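Local coordinates for protein ABC transporter (Thermotoga maritima, PDB 1JI0) that binds ATP and probably hydrolyses it to power the uptake of branched-chain amino acids across the membrane, as an ATPase subunit of an ABC transporter, at residues E180-I185 against T190-V195. Sequence-based numbering, arbitrary orientation.
Sequences EVIQKI and TTILLV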
loop_
_atom_site.group_PDB
_atom_site.type_symbol
_atom_site.label_atom_id
_atom_site.label_comp_id
_atom_site.label_asym_id
_atom_site.label_seq_id
_atom_site.Cartn_x
_atom_site.Cartn_y
_atom_site.Cartn_z
ATOM N N GLU A 180 -11.954 -5.940 -0.457
ATOM C CA GLU A 180 -13.126 -5.374 0.193
ATOM C C GLU A 180 -12.688 -4.609 1.447
ATOM O O GLU A 180 -13.205 -3.538 1.742
ATOM C CB GLU A 180 -14.107 -6.500 0.543
ATOM C CG GLU A 180 -15.063 -6.193 1.660
ATOM C CD GLU A 180 -16.065 -7.319 1.882
ATOM O OE1 GLU A 180 -15.649 -8.504 1.882
ATOM O OE2 GLU A 180 -17.265 -7.016 2.062
ATOM N N VAL A 181 -11.717 -5.149 2.174
ATOM C CA VAL A 181 -11.226 -4.482 3.380
ATOM C C VAL A 181 -10.504 -3.181 3.001
ATOM O O VAL A 181 -10.613 -2.165 3.691
ATOM C CB VAL A 181 -10.291 -5.428 4.196
ATOM C CG1 VAL A 181 -8.862 -4.919 4.206
ATOM C CG2 VAL A 181 -10.820 -5.549 5.623
ATOM N N ILE A 182 -9.780 -3.212 1.891
ATOM C CA ILE A 182 -9.078 -2.025 1.413
ATOM C C ILE A 182 -10.113 -0.921 1.160
ATOM O O ILE A 182 -9.881 0.255 1.450
ATOM C CB ILE A 182 -8.280 -2.362 0.123
ATOM C CG1 ILE A 182 -7.038 -3.174 0.505
ATOM C CG2 ILE A 182 -7.897 -1.090 -0.632
ATOM C CD1 ILE A 182 -6.261 -3.765 -0.662
ATOM N N GLN A 183 -11.275 -1.312 0.649
ATOM C CA GLN A 183 -12.349 -0.360 0.364
ATOM C C GLN A 183 -12.938 0.208 1.661
ATOM O O GLN A 183 -13.187 1.412 1.775
ATOM C CB GLN A 183 -13.434 -1.058 -0.462
ATOM C CG GLN A 183 -14.409 -0.122 -1.113
ATOM C CD GLN A 183 -15.254 -0.826 -2.147
ATOM O OE1 GLN A 183 -16.058 -1.699 -1.815
ATOM N NE2 GLN A 183 -15.072 -0.457 -3.412
ATOM N N LYS A 184 -13.151 -0.665 2.640
ATOM C CA LYS A 184 -13.682 -0.258 3.934
ATOM C C LYS A 184 -12.724 0.706 4.635
ATOM O O LYS A 184 -13.154 1.650 5.294
ATOM C CB LYS A 184 -13.897 -1.479 4.823
ATOM C CG LYS A 184 -14.880 -2.489 4.261
ATOM C CD LYS A 184 -15.034 -3.672 5.207
ATOM C CE LYS A 184 -16.058 -4.668 4.683
ATOM N NZ LYS A 184 -16.286 -5.768 5.666
ATOM N N ILE A 185 -11.426 0.453 4.501
ATOM C CA ILE A 185 -10.418 1.311 5.117
ATOM C C ILE A 185 -10.496 2.695 4.486
ATOM O O ILE A 185 -10.508 3.706 5.185
ATOM C CB ILE A 185 -8.999 0.729 4.914
ATOM C CG1 ILE A 185 -8.860 -0.561 5.720
ATOM C CG2 ILE A 185 -7.934 1.753 5.330
ATOM C CD1 ILE A 185 -7.599 -1.322 5.436
ATOM N N THR A 190 -8.927 6.994 4.956
ATOM C CA THR A 190 -7.523 6.699 4.723
ATOM C C THR A 190 -7.094 6.732 3.252
ATOM O O THR A 190 -7.708 6.100 2.399
ATOM C CB THR A 190 -7.179 5.333 5.329
ATOM O OG1 THR A 190 -7.576 5.324 6.708
ATOM C CG2 THR A 190 -5.699 5.060 5.245
ATOM N N THR A 191 -6.033 7.479 2.969
ATOM C CA THR A 191 -5.492 7.590 1.621
ATOM C C THR A 191 -4.609 6.374 1.404
ATOM O O THR A 191 -3.776 6.049 2.252
ATOM C CB THR A 191 -4.650 8.869 1.474
ATOM O OG1 THR A 191 -5.453 10.000 1.827
ATOM C CG2 THR A 191 -4.156 9.025 0.044
ATOM N N ILE A 192 -4.792 5.704 0.274
ATOM C CA ILE A 192 -4.043 4.491 -0.032
ATOM C C ILE A 192 -3.324 4.476 -1.375
ATOM O O ILE A 192 -3.861 4.956 -2.377
ATOM C CB ILE A 192 -4.998 3.260 -0.012
ATOM C CG1 ILE A 192 -5.596 3.089 1.380
ATOM C CG2 ILE A 192 -4.256 1.994 -0.458
ATOM C CD1 ILE A 192 -6.695 2.039 1.458
ATOM N N LEU A 193 -2.108 3.928 -1.383
ATOM C CA LEU A 193 -1.331 3.748 -2.610
ATOM C C LEU A 193 -1.157 2.233 -2.665
ATOM O O LEU A 193 -0.444 1.640 -1.854
ATOM C CB LEU A 193 0.034 4.455 -2.566
ATOM C CG LEU A 193 0.834 4.313 -3.879
ATOM C CD1 LEU A 193 -0.064 4.567 -5.063
ATOM C CD2 LEU A 193 1.974 5.301 -3.941
ATOM N N LEU A 194 -1.843 1.614 -3.620
ATOM C CA LEU A 194 -1.853 0.173 -3.779
ATOM C C LEU A 194 -1.093 -0.312 -5.005
ATOM O O LEU A 194 -1.406 0.077 -6.132
ATOM C CB LEU A 194 -3.315 -0.288 -3.864
ATOM C CG LEU A 194 -3.676 -1.744 -4.152
ATOM C CD1 LEU A 194 -3.322 -2.610 -2.935
ATOM C CD2 LEU A 194 -5.165 -1.846 -4.459
ATOM N N VAL A 195 -0.085 -1.152 -4.779
ATOM C CA VAL A 195 0.693 -1.731 -5.862
ATOM C C VAL A 195 0.197 -3.171 -6.008
ATOM O O VAL A 195 0.142 -3.915 -5.031
ATOM C CB VAL A 195 2.198 -1.736 -5.540
ATOM C CG1 VAL A 195 2.924 -2.633 -6.519
ATOM C CG2 VAL A 195 2.755 -0.319 -5.618
#
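Ile182 and Ile192 share one rotamer, CG1 beside the backbone N and the chain then extended to CD1 (chi1 -75° and -62°). In Ile192 this sends CD1 across to the helix, where it lies 3.7 Å from Ile182 O, the two side chains crossing obliquely. The methyl also touches Ile182 CG2, and so meets both the branch and the carbonyl of one helical residue, by van der Waals contact alone. The two branches of Ile182 serve different strand residues: besides CG2 on Ile192, CD1 at the end of the longer arm meets Leu194 CD1 at 3.9 Å. There the side chains cross at about a right angle, with Leu194 CG swung opposite its own backbone N. One helical turn on, Ile185 CG2 packs 4.1 Å from Ile192 CD1, so that this methyl touches the CG2 of both helical isoleucines. Helix 172-187 and strand 192-196 are consecutive elements of a beta-alpha-beta unit begun by strand 160-164, part of the P-loop NTPase core of the ABC ATPase. The helix runs nearly antiparallel to the strand, at 162° between the axes of the two segments, and packs on one face of the mixed sheet. Met163 and Ile34, from the strands flanking 192-196, also touch both Ile182 and Ile192, so the apolar layer spans three parallel strands. Near the turn joining helix to strand the spacing narrows: Ile185 CG2 comes within 3.7 Å of Thr190 CB. Thr190 OG1 lies 3.7 Å from Ile185 O, but no hydrogen bond links the two segments. At the other end of the contact, the Leu194 side chain is about 9 Å from that of the ATP-binding Lys45, and Leu194 O accepts a hydrogen bond from Thr36 OG1 in the adjoining strand.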